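Local coordinates for protein extracellular ligand-binding receptor (Sphaerobacter thermophilus, PDB 4ZPJ) that probably binds a small-molecule solute outside the cell and delivers it to an ABC transporter, at residues S305-T310 / L395-E400; D287-I292 / P334-Y339; P54-V59 / E95-D100; Q142-T147 / S165-R170. All coordinates share one frame; numbering follows the deposited sequence.

In the fold
All four contacts belong to a periplasmic binding protein fold of two alpha/beta lobes and an additional antiparallel sheet. Contacts 3 and 4 share one mixed sheet: 54-59 and 95-100 pair on one flank, while 142-147 and 165-170 close the far end, with centres 16 Å apart and nearest atoms about 7 Å apart. Contacts 1 and 2, centres 10 Å apart, touch directly: Tyr309 CB lies 3.5 Å from Tyr339 CG, and Leu308 CB 3.6 Å from Leu336 CD2. Contact 1 lies across the chain's centre from contacts 3 and 4, its centre 33 Å from that of contact 3. Bound zinc ions sit on Glu95 and Glu99 in contact 3.

Contact 1: residues S305-T310 / L395-E400; sequences SGTLYT and LLCRVE
Strand 304-307 pairs antiparallel with strand 390-401 in the antiparallel sheet of this binding protein. Two hydrogen-bonded pairs flank one non-hydrogen-bonded pair. Ser305 N donates to Cys397 O at 2.8 Å, and Cys397 N returns an almost straight bond to Ser305 O (174°). At the other end Thr307 N reaches Leu395 O at 2.7 Å and Leu395 N reaches Thr307 O. Between them Gly306 faces Leu396, whose CD2 folds back to 3.8 Å from Gly306 CA. On the face carrying Ser305, Thr307, Leu395 and Cys397, the sulphur Cys397 SG touches two methyls, Thr307 CG2 and Thr310 CG2, each at 3.8 Å. Both threonines put CG2 between backbone N and carbonyl carbon and OG1 anti to N (chi1 -165° at Thr307). Thr310 OG1 is bonded to Asn409 O and Tyr312 N. Leu395 extends CD1 past the strand end to 3.8 Å from Tyr309 CA, where the chain leaves the sheet. Strand 407-418 bonds to 390-401 through Leu396 and Arg398, so the ladder is one step of an antiparallel beta-sheet.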
loop_
_atom_site.group_PDB
_atom_site.type_symbol
_atom_site.label_atom_id
_atom_site.label_comp_id
_atom_site.label_asym_id
_atom_site.label_seq_id
_atom_site.Cartn_x
_atom_site.Cartn_y
_atom_site.Cartn_z
ATOM N N SER A 305 -4.728 -12.278 7.163
ATOM C CA SER A 305 -4.470 -11.486 5.979
ATOM C C SER A 305 -2.973 -11.178 5.796
ATOM O O SER A 305 -2.215 -11.080 6.755
ATOM C CB SER A 305 -5.240 -10.150 6.032
ATOM O OG SER A 305 -4.728 -9.316 7.029
ATOM N N GLY A 306 -2.578 -10.967 4.546
ATOM C CA GLY A 306 -1.299 -10.371 4.239
ATOM C C GLY A 306 -1.393 -8.880 4.326
ATOM O O GLY A 306 -2.406 -8.283 3.945
ATOM N N THR A 307 -0.357 -8.256 4.841
ATOM C CA THR A 307 -0.295 -6.804 4.875
ATOM C C THR A 307 1.122 -6.241 4.824
ATOM O O THR A 307 2.123 -6.938 5.073
ATOM C CB THR A 307 -1.008 -6.217 6.115
ATOM O OG1 THR A 307 -1.249 -4.784 5.941
ATOM C CG2 THR A 307 -0.218 -6.479 7.382
ATOM N N LEU A 308 1.179 -4.966 4.508
ATOM C CA LEU A 308 2.420 -4.224 4.398
ATOM C C LEU A 308 2.946 -3.866 5.808
ATOM O O LEU A 308 4.138 -3.770 6.035
ATOM C CB LEU A 308 2.147 -2.978 3.569
ATOM C CG LEU A 308 3.102 -2.437 2.520
ATOM C CD1 LEU A 308 3.497 -3.393 1.416
ATOM C CD2 LEU A 308 2.418 -1.201 1.938
ATOM N N TYR A 309 2.043 -3.648 6.756
ATOM C CA TYR A 309 2.436 -3.071 8.044
ATOM C C TYR A 309 1.307 -3.177 9.028
ATOM O O TYR A 309 0.152 -3.023 8.650
ATOM C CB TYR A 309 2.851 -1.573 7.952
ATOM C CG TYR A 309 3.359 -1.059 9.310
ATOM C CD1 TYR A 309 4.495 -1.574 9.891
ATOM C CD2 TYR A 309 2.658 -0.135 10.022
ATOM C CE1 TYR A 309 4.911 -1.178 11.159
ATOM C CE2 TYR A 309 3.061 0.271 11.277
ATOM C CZ TYR A 309 4.168 -0.254 11.850
ATOM O OH TYR A 309 4.565 0.188 13.127
ATOM N N THR A 310 1.661 -3.411 10.291
ATOM C CA THR A 310 0.758 -3.239 11.416
ATOM C C THR A 310 1.590 -2.634 12.528
ATOM O O THR A 310 2.730 -3.034 12.707
ATOM C CB THR A 310 0.215 -4.599 11.915
ATOM O OG1 THR A 310 -0.444 -4.448 13.157
ATOM C CG2 THR A 310 1.375 -5.689 12.065
ATOM N N LEU A 395 3.923 -8.914 6.013
ATOM C CA LEU A 395 3.499 -9.432 7.301
ATOM C C LEU A 395 2.231 -10.176 7.116
ATOM O O LEU A 395 1.295 -9.651 6.536
ATOM C CB LEU A 395 3.293 -8.320 8.336
ATOM C CG LEU A 395 4.568 -7.445 8.457
ATOM C CD1 LEU A 395 4.347 -6.140 9.199
ATOM C CD2 LEU A 395 5.793 -8.118 9.002
ATOM N N LEU A 396 2.210 -11.431 7.541
ATOM C CA LEU A 396 0.967 -12.160 7.652
ATOM C C LEU A 396 0.387 -11.971 9.044
ATOM O O LEU A 396 1.011 -12.351 10.023
ATOM C CB LEU A 396 1.167 -13.643 7.470
ATOM C CG LEU A 396 1.036 -14.265 6.104
ATOM C CD1 LEU A 396 0.904 -15.732 6.400
ATOM C CD2 LEU A 396 -0.161 -13.827 5.274
ATOM N N CYS A 397 -0.844 -11.495 9.103
ATOM C CA CYS A 397 -1.442 -11.112 10.334
ATOM C C CYS A 397 -2.806 -11.750 10.597
ATOM O O CYS A 397 -3.468 -12.292 9.700
ATOM C CB CYS A 397 -1.621 -9.630 10.321
ATOM S SG CYS A 397 -0.071 -8.739 10.373
ATOM N N ARG A 398 -3.208 -11.670 11.847
ATOM C CA ARG A 398 -4.519 -12.080 12.252
ATOM C C ARG A 398 -5.076 -11.008 13.147
ATOM O O ARG A 398 -4.329 -10.462 14.015
ATOM C CB ARG A 398 -4.444 -13.374 13.032
ATOM C CG ARG A 398 -5.831 -13.909 13.328
ATOM C CD ARG A 398 -5.744 -15.324 13.897
ATOM N NE ARG A 398 -4.903 -15.371 15.086
ATOM C CZ ARG A 398 -4.532 -16.493 15.700
ATOM N NH1 ARG A 398 -4.947 -17.651 15.223
ATOM N NH2 ARG A 398 -3.750 -16.447 16.799
ATOM N N VAL A 399 -6.371 -10.709 12.948
ATOM C CA VAL A 399 -7.080 -9.781 13.808
ATOM C C VAL A 399 -7.389 -10.412 15.121
ATOM O O VAL A 399 -8.044 -11.455 15.180
ATOM C CB VAL A 399 -8.418 -9.358 13.209
ATOM C CG1 VAL A 399 -9.129 -8.418 14.165
ATOM C CG2 VAL A 399 -8.184 -8.697 11.848
ATOM N N GLU A 400 -6.985 -9.745 16.180
ATOM C CA GLU A 400 -7.236 -10.200 17.545
ATOM C C GLU A 400 -7.794 -9.048 18.332
ATOM O O GLU A 400 -7.813 -7.899 17.868
ATOM C CB GLU A 400 -5.983 -10.736 18.196
ATOM C CG GLU A 400 -5.368 -11.845 17.367
ATOM C CD GLU A 400 -4.223 -12.514 18.092
ATOM O OE1 GLU A 400 -3.988 -12.167 19.283
ATOM O OE2 GLU A 400 -3.568 -13.370 17.462
#

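Contact 2: residues D287-I292 / P334-Y339; sequences DVDQSI and PGLVDY
The carboxylate of Asp289 bridges a loop turn and the start of helix 336-354. Its CG stands anti to the backbone N (chi1 -176°), which sends the group across to the helix while its two oxygens do different work. OD1 receives the amide of Leu336, the first helical residue, on its syn lone pair; Leu336 N lies 3.1 Å from Asp289 OD1 and the N-H is bent to 146°. The same oxygen lies against the leucine side chain, 3.3 Å from Leu336 CB and 3.5 Å from Leu336 CD1, the two side chains crossing obliquely. OD2 turns back into its own loop. Ser291 OG donates to Asp289 OD2 at 2.6 Å on the anti lone pair, and Ser291 N approaches the same oxygen from above the carboxylate plane, making an Asx turn. Three donors thus fix the rotation of the buried carboxylate, and the helix start probably favours its ionised form. An alanine in place of Asp289 removes both oxygens, which would probably loosen the turn at Ser291 and the join to the start of the helix. Gly335, the N-cap residue, comes close to Gln290, with Gln290 CB 4.1 Å from Gly335 CA. Gln290, bent at chi2 (73°), curls so that a water donates to both its OE1 and Pro334 O. Within the helix start, Asp338 OD2 accepts from Gly335 N at 2.7 Å, while Asp338 OD1 pairs with Arg76. Around this junction, Val288 packs on helix 261-272, Pro334 on helix 316-328, and Leu336 on Thr307 of strand 304-307.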
loop_
_atom_site.group_PDB
_atom_site.type_symbol
_atom_site.label_atom_id
_atom_site.label_comp_id
_atom_site.label_asym_id
_atom_site.label_seq_id
_atom_site.Cartn_x
_atom_site.Cartn_y
_atom_site.Cartn_z
ATOM N N ASP A 287 -8.497 -4.409 3.835
ATOM C CA ASP A 287 -9.883 -4.473 4.305
ATOM C C ASP A 287 -9.894 -4.523 5.829
ATOM O O ASP A 287 -10.918 -4.305 6.440
ATOM C CB ASP A 287 -10.623 -5.717 3.740
ATOM C CG ASP A 287 -11.167 -5.536 2.277
ATOM O OD1 ASP A 287 -10.424 -5.053 1.377
ATOM O OD2 ASP A 287 -12.363 -5.920 2.037
ATOM N N VAL A 288 -8.766 -4.848 6.455
ATOM C CA VAL A 288 -8.708 -4.849 7.918
ATOM C C VAL A 288 -7.687 -3.814 8.439
ATOM O O VAL A 288 -7.124 -3.940 9.536
ATOM C CB VAL A 288 -8.426 -6.262 8.481
ATOM C CG1 VAL A 288 -9.601 -7.178 8.187
ATOM C CG2 VAL A 288 -7.133 -6.843 7.938
ATOM N N ASP A 289 -7.442 -2.783 7.643
ATOM C CA ASP A 289 -6.531 -1.717 8.020
ATOM C C ASP A 289 -6.977 -1.075 9.324
ATOM O O ASP A 289 -8.179 -0.960 9.612
ATOM C CB ASP A 289 -6.476 -0.631 6.936
ATOM C CG ASP A 289 -5.425 0.494 7.267
ATOM O OD1 ASP A 289 -4.228 0.165 7.375
ATOM O OD2 ASP A 289 -5.793 1.678 7.440
ATOM N N GLN A 290 -5.975 -0.627 10.080
ATOM C CA GLN A 290 -6.091 0.016 11.360
ATOM C C GLN A 290 -7.141 1.092 11.408
ATOM O O GLN A 290 -7.850 1.191 12.366
ATOM C CB GLN A 290 -4.760 0.749 11.662
ATOM C CG GLN A 290 -4.704 1.298 13.076
ATOM C CD GLN A 290 -4.534 0.172 14.060
ATOM O OE1 GLN A 290 -3.691 -0.718 13.847
ATOM N NE2 GLN A 290 -5.325 0.175 15.118
ATOM N N SER A 291 -7.215 1.910 10.381
ATOM C CA SER A 291 -8.208 2.984 10.360
ATOM C C SER A 291 -9.635 2.486 10.427
ATOM O O SER A 291 -10.515 3.226 10.858
ATOM C CB SER A 291 -8.057 3.829 9.116
ATOM O OG SER A 291 -7.958 2.993 7.977
ATOM N N ILE A 292 -9.906 1.257 9.995
ATOM C CA ILE A 292 -11.311 0.830 9.993
ATOM C C ILE A 292 -11.548 -0.381 10.856
ATOM O O ILE A 292 -12.668 -0.860 10.942
ATOM C CB ILE A 292 -11.822 0.579 8.580
ATOM C CG1 ILE A 292 -10.913 -0.400 7.820
ATOM C CG2 ILE A 292 -11.858 1.888 7.817
ATOM C CD1 ILE A 292 -11.518 -0.912 6.532
ATOM N N PRO A 334 -0.472 4.496 13.636
ATOM C CA PRO A 334 -0.313 4.549 12.198
ATOM C C PRO A 334 -0.806 3.299 11.516
ATOM O O PRO A 334 -0.683 2.203 12.068
ATOM C CB PRO A 334 1.200 4.646 12.023
ATOM C CG PRO A 334 1.732 3.888 13.167
ATOM C CD PRO A 334 0.792 4.166 14.312
ATOM N N GLY A 335 -1.363 3.479 10.329
ATOM C CA GLY A 335 -1.737 2.388 9.490
ATOM C C GLY A 335 -0.940 2.318 8.216
ATOM O O GLY A 335 0.208 2.763 8.153
ATOM N N LEU A 336 -1.589 1.779 7.182
ATOM C CA LEU A 336 -0.921 1.381 5.964
ATOM C C LEU A 336 -0.387 2.550 5.164
ATOM O O LEU A 336 0.760 2.531 4.680
ATOM C CB LEU A 336 -1.949 0.647 5.087
ATOM C CG LEU A 336 -1.619 -0.816 4.899
ATOM C CD1 LEU A 336 -2.864 -1.673 4.752
ATOM C CD2 LEU A 336 -0.740 -0.857 3.653
ATOM N N VAL A 337 -1.279 3.514 4.949
ATOM C CA VAL A 337 -0.946 4.713 4.243
ATOM C C VAL A 337 0.077 5.602 4.982
ATOM O O VAL A 337 0.853 6.288 4.347
ATOM C CB VAL A 337 -2.214 5.524 3.858
ATOM C CG1 VAL A 337 -3.058 4.700 2.891
ATOM C CG2 VAL A 337 -3.040 5.901 5.106
ATOM N N ASP A 338 0.031 5.627 6.297
ATOM C CA ASP A 338 1.033 6.321 7.096
ATOM C C ASP A 338 2.338 5.608 6.914
ATOM O O ASP A 338 3.352 6.244 6.787
ATOM C CB ASP A 338 0.693 6.339 8.592
ATOM C CG ASP A 338 -0.754 6.819 8.891
ATOM O OD1 ASP A 338 -1.052 8.010 8.729
ATOM O OD2 ASP A 338 -1.560 5.988 9.361
ATOM N N TYR A 339 2.321 4.269 6.920
ATOM C CA TYR A 339 3.535 3.500 6.779
ATOM C C TYR A 339 4.211 3.784 5.439
ATOM O O TYR A 339 5.465 4.011 5.340
ATOM C CB TYR A 339 3.236 1.986 6.925
ATOM C CG TYR A 339 4.416 1.142 6.471
ATOM C CD1 TYR A 339 5.534 1.003 7.253
ATOM C CD2 TYR A 339 4.435 0.580 5.197
ATOM C CE1 TYR A 339 6.628 0.235 6.816
ATOM C CE2 TYR A 339 5.540 -0.129 4.725
ATOM C CZ TYR A 339 6.615 -0.329 5.527
ATOM O OH TYR A 339 7.678 -1.081 5.030
HETATM O O HOH W 1 -1.301 -0.590 12.074
#

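Contact 3: residues P54-V59 / E95-D100; sequences PIRIGV and ELIIED. With ZN (zinc ion), chain L; ZN (zinc ion), chain H.
Strands 55-59 and 95-100 run parallel, their axes 4.7 Å apart at closest approach and 21° from alignment, with five backbone bonds from Glu95 N to Ile55 O through Glu99 N to Val59 O. The last of these, 2.7 Å between Glu99 N and Val59 O, lies nearly along the C=O axis. On one face Leu96 places CD2 3.9 Å from Ile57 CB, the two side chains side by side, and Ile98 CG1 meets Val59 CB at the same separation. On the other, Glu95 and Arg56 run alongside each other, aliphatic part to aliphatic part: Glu95 CG is 3.7 Å from Arg56 CG. Their charged ends do not meet; Arg56 NE bonds to Arg120 O, and Glu95 OE1 binds a zinc ion at 2.2 Å. Glu95 gets there with CG in the crowded position between N and carbonyl carbon (chi1 57°), extended beyond it. Glu99, bent at chi2, grips a second zinc with both oxygens, OE2 at 2.3 Å, and also bonds to Lys111. A water on that zinc donates to Ile98 O. Leu96 and Ile98 pack on helix 68-84, Ile97 and Glu99 on helix 105-117, while Gly58 bonds onward to strand 123-126.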
loop_
_atom_site.group_PDB
_atom_site.type_symbol
_atom_site.label_atom_id
_atom_site.label_comp_id
_atom_site.label_asym_id
_atom_site.label_seq_id
_atom_site.Cartn_x
_atom_site.Cartn_y
_atom_site.Cartn_z
ATOM N N PRO A 54 18.100 25.876 -1.125
ATOM C CA PRO A 54 17.097 24.915 -0.653
ATOM C C PRO A 54 16.888 23.729 -1.584
ATOM O O PRO A 54 17.063 23.824 -2.797
ATOM C CB PRO A 54 15.823 25.750 -0.490
ATOM C CG PRO A 54 16.322 27.171 -0.378
ATOM C CD PRO A 54 17.493 27.206 -1.334
ATOM N N ILE A 55 16.540 22.603 -0.975
ATOM C CA ILE A 55 16.255 21.396 -1.696
ATOM C C ILE A 55 14.760 21.393 -1.867
ATOM O O ILE A 55 14.045 21.297 -0.900
ATOM C CB ILE A 55 16.728 20.200 -0.887
ATOM C CG1 ILE A 55 18.257 20.183 -0.831
ATOM C CG2 ILE A 55 16.254 18.887 -1.500
ATOM C CD1 ILE A 55 18.821 19.089 0.062
ATOM N N ARG A 56 14.285 21.514 -3.092
ATOM C CA ARG A 56 12.860 21.594 -3.340
ATOM C C ARG A 56 12.236 20.275 -3.768
ATOM O O ARG A 56 12.568 19.699 -4.788
ATOM C CB ARG A 56 12.578 22.667 -4.377
ATOM C CG ARG A 56 12.678 24.102 -3.865
ATOM C CD ARG A 56 12.419 25.115 -4.993
ATOM N NE ARG A 56 13.246 24.818 -6.176
ATOM C CZ ARG A 56 14.501 25.231 -6.375
ATOM N NH1 ARG A 56 15.093 26.021 -5.482
ATOM N NH2 ARG A 56 15.168 24.847 -7.484
ATOM N N ILE A 57 11.274 19.830 -2.990
ATOM C CA ILE A 57 10.630 18.598 -3.190
ATOM C C ILE A 57 9.124 18.746 -3.365
ATOM O O ILE A 57 8.426 19.240 -2.480
ATOM C CB ILE A 57 10.850 17.722 -1.977
ATOM C CG1 ILE A 57 12.348 17.470 -1.820
ATOM C CG2 ILE A 57 10.104 16.425 -2.183
ATOM C CD1 ILE A 57 12.683 16.798 -0.513
ATOM N N GLY A 58 8.626 18.292 -4.495
ATOM C CA GLY A 58 7.198 18.403 -4.775
ATOM C C GLY A 58 6.472 17.240 -4.176
ATOM O O GLY A 58 7.002 16.139 -4.136
ATOM N N VAL A 59 5.280 17.475 -3.677
ATOM C CA VAL A 59 4.443 16.397 -3.210
ATOM C C VAL A 59 3.101 16.551 -3.867
ATOM O O VAL A 59 2.420 17.609 -3.717
ATOM C CB VAL A 59 4.276 16.469 -1.690
ATOM C CG1 VAL A 59 3.327 15.370 -1.184
ATOM C CG2 VAL A 59 5.646 16.394 -1.036
ATOM N N GLU A 95 12.521 22.141 1.360
ATOM C CA GLU A 95 11.179 22.667 1.387
ATOM C C GLU A 95 10.209 21.820 0.573
ATOM O O GLU A 95 10.387 21.592 -0.620
ATOM C CB GLU A 95 11.118 24.156 1.012
ATOM C CG GLU A 95 11.685 24.534 -0.331
ATOM C CD GLU A 95 11.643 26.038 -0.585
ATOM O OE1 GLU A 95 11.005 26.440 -1.581
ATOM O OE2 GLU A 95 12.231 26.825 0.211
ATOM N N LEU A 96 9.179 21.369 1.258
ATOM C CA LEU A 96 8.093 20.658 0.638
ATOM C C LEU A 96 7.087 21.581 -0.004
ATOM O O LEU A 96 6.577 22.455 0.639
ATOM C CB LEU A 96 7.362 19.907 1.713
ATOM C CG LEU A 96 8.159 18.830 2.376
ATOM C CD1 LEU A 96 7.209 18.111 3.318
ATOM C CD2 LEU A 96 8.763 17.894 1.364
ATOM N N ILE A 97 6.814 21.376 -1.275
ATOM C CA ILE A 97 5.775 22.085 -1.985
ATOM C C ILE A 97 4.663 21.058 -2.250
ATOM O O ILE A 97 4.870 20.081 -2.988
ATOM C CB ILE A 97 6.275 22.733 -3.297
ATOM C CG1 ILE A 97 7.236 23.901 -3.012
ATOM C CG2 ILE A 97 5.095 23.367 -4.052
ATOM C CD1 ILE A 97 8.671 23.500 -2.947
ATOM N N ILE A 98 3.522 21.254 -1.600
ATOM C CA ILE A 98 2.453 20.284 -1.588
ATOM C C ILE A 98 1.330 20.754 -2.503
ATOM O O ILE A 98 0.790 21.857 -2.317
ATOM C CB ILE A 98 1.850 20.038 -0.180
ATOM C CG1 ILE A 98 2.719 19.150 0.717
ATOM C CG2 ILE A 98 0.506 19.302 -0.279
ATOM C CD1 ILE A 98 4.057 19.708 1.096
ATOM N N GLU A 99 0.956 19.900 -3.460
ATOM C CA GLU A 99 -0.206 20.134 -4.305
ATOM C C GLU A 99 -1.248 19.033 -4.220
ATOM O O GLU A 99 -0.940 17.812 -4.319
ATOM C CB GLU A 99 0.258 20.314 -5.735
ATOM C CG GLU A 99 1.062 21.593 -5.929
ATOM C CD GLU A 99 0.253 22.819 -5.660
ATOM O OE1 GLU A 99 -1.002 22.702 -5.712
ATOM O OE2 GLU A 99 0.846 23.907 -5.414
ATOM N N ASP A 100 -2.486 19.470 -4.039
ATOM C CA ASP A 100 -3.660 18.568 -4.012
ATOM C C ASP A 100 -4.156 18.303 -5.447
ATOM O O ASP A 100 -4.479 19.263 -6.200
ATOM C CB ASP A 100 -4.787 19.247 -3.216
ATOM C CG ASP A 100 -6.076 18.426 -3.151
ATOM O OD1 ASP A 100 -6.106 17.231 -3.565
ATOM O OD2 ASP A 100 -7.078 19.025 -2.647
HETATM ZN ZN ZN L . 9.863 28.196 -0.814
HETATM ZN ZN ZN H . -1.036 25.181 -5.023
HETATM O O HOH W 2 -0.016 24.765 -2.915
HETATM O O HOH W 3 -1.540 25.202 -6.529
HETATM O O HOH W 4 10.301 28.054 0.873
#

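Contact 4: residues Q142-T147 / S165-R170; sequences QAEMPT and SPYLFR
Tyr167 holds CG anti to its carbonyl carbon (chi1 -62°), and Glu144 leaves the helix with positive phi (53°), so the glutamate's CA sits over one face of the ring. Glu144 ends helix 130-142 in a Schellman motif; the chain then enters strand 147-149, which pairs in parallel with strand 168-170 at the edge of the mixed sheet. Glu144 CA sits 3.6 Å from the centroid of the Tyr167 ring, 7° off its normal, a CH-pi contact. Over the same face, Glu144 CB is 3.4 Å from Tyr167 CZ, and the extended glutamate follows the phenol outward. A serine in place of Tyr167 removes the ring, which would probably leave the chain at Glu144 less firmly held. Tyr167 also packs on Leu366 of helix 362-371. Two backbone bonds join the segments: Thr147 N to Tyr167 O at 2.9 Å, and Phe169 N to Thr147 O at 3.0 Å. Ser165 OG takes the amide of Tyr167 in an ST turn, within the type I turn Ser165-Leu168. Thr147 lies beside Leu168, its CB 3.8 Å from Leu168 CD2, while its hydroxyl OG1 donates back to Met145 O at 2.8 Å, from above the carbonyl plane.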
loop_
_atom_site.group_PDB
_atom_site.type_symbol
_atom_site.label_atom_id
_atom_site.label_comp_id
_atom_site.label_asym_id
_atom_site.label_seq_id
_atom_site.Cartn_x
_atom_site.Cartn_y
_atom_site.Cartn_z
ATOM N N GLN A 142 9.227 12.508 -19.457
ATOM C CA GLN A 142 9.713 13.497 -20.410
ATOM C C GLN A 142 10.499 14.559 -19.680
ATOM O O GLN A 142 11.519 15.024 -20.161
ATOM C CB GLN A 142 8.576 14.138 -21.191
ATOM C CG GLN A 142 9.078 14.850 -22.455
ATOM C CD GLN A 142 8.135 15.942 -22.965
ATOM O OE1 GLN A 142 7.827 16.014 -24.164
ATOM N NE2 GLN A 142 7.694 16.817 -22.059
ATOM N N ALA A 143 10.030 14.954 -18.508
ATOM C CA ALA A 143 10.760 15.957 -17.730
ATOM C C ALA A 143 12.006 15.400 -16.966
ATOM O O ALA A 143 12.736 16.151 -16.345
ATOM C CB ALA A 143 9.804 16.659 -16.774
ATOM N N GLU A 144 12.266 14.101 -17.053
ATOM C CA GLU A 144 13.413 13.480 -16.359
ATOM C C GLU A 144 13.383 13.842 -14.866
ATOM O O GLU A 144 14.379 14.234 -14.273
ATOM C CB GLU A 144 14.754 13.814 -17.066
ATOM C CG GLU A 144 14.726 13.480 -18.582
ATOM C CD GLU A 144 16.075 13.637 -19.328
ATOM O OE1 GLU A 144 17.102 13.818 -18.640
ATOM O OE2 GLU A 144 16.116 13.554 -20.601
HETATM N N MSE A 145 12.209 13.648 -14.271
HETATM C CA MSE A 145 11.934 13.991 -12.887
HETATM C C MSE A 145 11.897 12.767 -12.005
HETATM O O MSE A 145 10.982 11.916 -12.135
HETATM C CB MSE A 145 10.549 14.604 -12.870
HETATM C CG MSE A 145 10.054 14.947 -11.480
HETATM SE SE MSE A 145 11.153 16.291 -10.527
HETATM C CE MSE A 145 11.336 17.584 -12.005
ATOM N N PRO A 146 12.827 12.686 -11.052
ATOM C CA PRO A 146 12.796 11.585 -10.114
ATOM C C PRO A 146 11.538 11.617 -9.297
ATOM O O PRO A 146 11.124 12.679 -8.814
ATOM C CB PRO A 146 14.053 11.821 -9.239
ATOM C CG PRO A 146 14.929 12.673 -10.108
ATOM C CD PRO A 146 13.940 13.598 -10.764
ATOM N N THR A 147 10.885 10.482 -9.202
ATOM C CA THR A 147 9.516 10.421 -8.682
ATOM C C THR A 147 9.405 9.242 -7.732
ATOM O O THR A 147 9.838 8.150 -8.076
ATOM C CB THR A 147 8.538 10.242 -9.843
ATOM O OG1 THR A 147 8.653 11.349 -10.741
ATOM C CG2 THR A 147 7.153 10.152 -9.314
ATOM N N SER A 165 10.410 3.222 -15.868
ATOM C CA SER A 165 11.446 4.181 -16.245
ATOM C C SER A 165 12.418 4.318 -15.088
ATOM O O SER A 165 12.020 4.184 -13.941
ATOM C CB SER A 165 10.731 5.555 -16.545
ATOM O OG SER A 165 11.599 6.654 -16.420
ATOM N N PRO A 166 13.683 4.640 -15.365
ATOM C CA PRO A 166 14.648 4.895 -14.262
ATOM C C PRO A 166 14.284 6.103 -13.392
ATOM O O PRO A 166 14.757 6.206 -12.276
ATOM C CB PRO A 166 15.959 5.149 -14.953
ATOM C CG PRO A 166 15.712 5.109 -16.429
ATOM C CD PRO A 166 14.267 4.762 -16.701
ATOM N N TYR A 167 13.437 6.998 -13.886
ATOM C CA TYR A 167 12.974 8.098 -13.061
ATOM C C TYR A 167 11.851 7.709 -12.079
ATOM O O TYR A 167 11.622 8.440 -11.136
ATOM C CB TYR A 167 12.565 9.299 -13.942
ATOM C CG TYR A 167 13.731 9.822 -14.716
ATOM C CD1 TYR A 167 14.679 10.619 -14.108
ATOM C CD2 TYR A 167 13.891 9.533 -16.056
ATOM C CE1 TYR A 167 15.789 11.075 -14.814
ATOM C CE2 TYR A 167 14.990 9.994 -16.769
ATOM C CZ TYR A 167 15.937 10.746 -16.135
ATOM O OH TYR A 167 17.034 11.220 -16.830
ATOM N N LEU A 168 11.201 6.547 -12.248
ATOM C CA LEU A 168 10.070 6.137 -11.398
ATOM C C LEU A 168 10.428 5.045 -10.392
ATOM O O LEU A 168 10.945 4.014 -10.764
ATOM C CB LEU A 168 8.906 5.621 -12.247
ATOM C CG LEU A 168 8.493 6.579 -13.373
ATOM C CD1 LEU A 168 7.411 5.964 -14.262
ATOM C CD2 LEU A 168 8.045 7.901 -12.803
ATOM N N PHE A 169 10.157 5.326 -9.135
ATOM C CA PHE A 169 10.329 4.404 -8.046
ATOM C C PHE A 169 9.011 4.257 -7.350
ATOM O O PHE A 169 8.246 5.228 -7.263
ATOM C CB PHE A 169 11.354 4.955 -7.030
ATOM C CG PHE A 169 12.737 5.146 -7.581
ATOM C CD1 PHE A 169 13.050 6.274 -8.347
ATOM C CD2 PHE A 169 13.714 4.252 -7.309
ATOM C CE1 PHE A 169 14.331 6.449 -8.878
ATOM C CE2 PHE A 169 15.034 4.431 -7.792
ATOM C CZ PHE A 169 15.332 5.532 -8.576
ATOM N N ARG A 170 8.754 3.089 -6.798
ATOM C CA ARG A 170 7.549 2.897 -6.018
ATOM C C ARG A 170 7.856 2.286 -4.689
ATOM O O ARG A 170 8.556 1.273 -4.626
ATOM C CB ARG A 170 6.554 2.036 -6.813
ATOM C CG ARG A 170 5.281 1.767 -6.061
ATOM C CD ARG A 170 4.084 1.746 -6.997
ATOM N NE ARG A 170 4.110 0.576 -7.811
ATOM C CZ ARG A 170 3.288 0.312 -8.813
ATOM N NH1 ARG A 170 2.303 1.153 -9.169
ATOM N NH2 ARG A 170 3.422 -0.839 -9.461
#